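Local coordinates for protein butyryl-CoA dehydrogenase (Marinomonas mediterranea, PDB 6CXT) that belongs to the acyl-CoA dehydrogenase family of flavoproteins and binds flavin-adenine dinucleotide and the ligand FK4, at residues B[104-107]-B[108-112]. Numbering follows the deposited sequence.
Sequences ETLK and HQLLP
Glu104, Thr105, Leu106 and Lys107 each offer their carbonyl to the amide four residues on, in His108, Gln109, Leu110 and Leu111, giving the i to i+4 bonding of an alpha-helix; of these the bond from Gln109 N to Thr105 O measures 2.8 Å. This is most of the short amphipathic helix 104-114 in the N-terminal family region of an acyl-CoA dehydrogenase, and it kinks at Pro112, whose ring nitrogen has no hydrogen to give the turn before. Leu106, Leu110 and Leu111 are buried, as is Lys107. Leu106 CG lies 3.6 Å from Leu110 CD1, the two side chains crossing at a slant; turning Leu106 CG anti to the backbone N (chi1 -161°) brings its branch forward to this neighbour. Both leucines rest on Val185 of strand 181-187. Leu111 runs alongside Lys107 in the same direction, its CD1 3.8 Å from Lys107 CB, and packs on helix 81-101 through Ser95, Ile98 and Leu99. The methylene stem of Lys107 packs on Leu111, while a bend at chi3 (-63°) helps lead the ammonium back one turn. There NZ forms a salt bridge with Glu104 OE2 at 2.7 Å, meeting the carboxylate from above its plane. Tyr55 OH hydrogen-bonds both Lys107 NZ and Glu104 OE1, tying the ion pair to the neighbouring loop. On the same loop, Lys54 O accepts a hydrogen bond from His108 NE2, which helps fix the imidazole's rotation, and the Tyr55 ring meets the His108 ring obliquely. Glu104 O accepts two bonds from His108, through the amide N at 3.1 Å and through the ring: ND1 also stands 3.1 Å from Glu104 O, but with an N-H...O angle of only 139°, and the two donors reach that oxygen from opposite faces of the carbonyl plane.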
# COMPACT_ATOMS: atom_id res chain seq x y z
N GLU B 104 -30.08 28.28 -28.22
CA GLU B 104 -31.31 27.49 -28.38
C GLU B 104 -31.42 26.80 -29.73
O GLU B 104 -31.95 25.68 -29.81
CB GLU B 104 -32.56 28.36 -28.15
CG GLU B 104 -32.66 28.93 -26.75
CD GLU B 104 -32.63 27.85 -25.67
OE1 GLU B 104 -33.43 26.89 -25.77
OE2 GLU B 104 -31.82 27.98 -24.72
N THR B 105 -30.93 27.46 -30.79
CA THR B 105 -30.98 26.89 -32.14
C THR B 105 -30.01 25.70 -32.28
O THR B 105 -30.39 24.62 -32.78
CB THR B 105 -30.86 27.98 -33.26
OG1 THR B 105 -29.60 28.66 -33.18
CG2 THR B 105 -31.98 29.02 -33.07
N LEU B 106 -28.78 25.88 -31.79
CA LEU B 106 -27.82 24.76 -31.75
C LEU B 106 -28.37 23.54 -30.96
O LEU B 106 -28.36 22.40 -31.48
CB LEU B 106 -26.43 25.24 -31.28
CG LEU B 106 -25.28 24.27 -31.64
CD1 LEU B 106 -24.92 24.21 -33.12
CD2 LEU B 106 -24.06 24.62 -30.83
N LYS B 107 -28.94 23.79 -29.78
CA LYS B 107 -29.56 22.72 -29.00
C LYS B 107 -30.67 21.94 -29.72
O LYS B 107 -30.65 20.70 -29.72
CB LYS B 107 -30.01 23.20 -27.63
CG LYS B 107 -28.86 23.70 -26.78
CD LYS B 107 -29.29 24.06 -25.39
CE LYS B 107 -30.28 25.20 -25.37
NZ LYS B 107 -30.32 25.88 -24.04
N HIS B 108 -31.62 22.65 -30.35
CA HIS B 108 -32.65 21.98 -31.16
C HIS B 108 -32.11 21.30 -32.39
O HIS B 108 -32.61 20.24 -32.78
CB HIS B 108 -33.82 22.93 -31.49
CG HIS B 108 -34.72 23.14 -30.32
ND1 HIS B 108 -34.72 24.31 -29.58
CD2 HIS B 108 -35.59 22.30 -29.70
CE1 HIS B 108 -35.59 24.20 -28.59
NE2 HIS B 108 -36.12 22.99 -28.63
N GLN B 109 -31.08 21.87 -32.98
CA GLN B 109 -30.44 21.24 -34.14
C GLN B 109 -29.70 19.93 -33.77
O GLN B 109 -29.82 18.93 -34.47
CB GLN B 109 -29.47 22.21 -34.77
CG GLN B 109 -28.98 21.85 -36.16
CD GLN B 109 -27.96 22.87 -36.67
OE1 GLN B 109 -28.24 24.08 -36.70
NE2 GLN B 109 -26.76 22.40 -37.04
N LEU B 110 -28.96 19.95 -32.67
CA LEU B 110 -28.01 18.86 -32.37
C LEU B 110 -28.51 17.80 -31.43
O LEU B 110 -28.25 16.63 -31.66
CB LEU B 110 -26.68 19.41 -31.86
CG LEU B 110 -25.89 20.39 -32.70
CD1 LEU B 110 -24.58 20.77 -32.07
CD2 LEU B 110 -25.65 19.86 -34.10
N LEU B 111 -29.21 18.19 -30.36
CA LEU B 111 -29.57 17.25 -29.30
C LEU B 111 -30.50 16.10 -29.67
O LEU B 111 -30.34 15.01 -29.12
CB LEU B 111 -30.03 17.95 -28.01
CG LEU B 111 -28.95 18.77 -27.30
CD1 LEU B 111 -29.54 19.69 -26.25
CD2 LEU B 111 -27.91 17.82 -26.66
N PRO B 112 -31.50 16.33 -30.57
CA PRO B 112 -32.31 15.17 -30.85
C PRO B 112 -31.55 13.94 -31.34
O PRO B 112 -31.92 12.85 -30.94
CB PRO B 112 -33.30 15.68 -31.94
CG PRO B 112 -33.54 17.11 -31.49
CD PRO B 112 -32.12 17.57 -31.13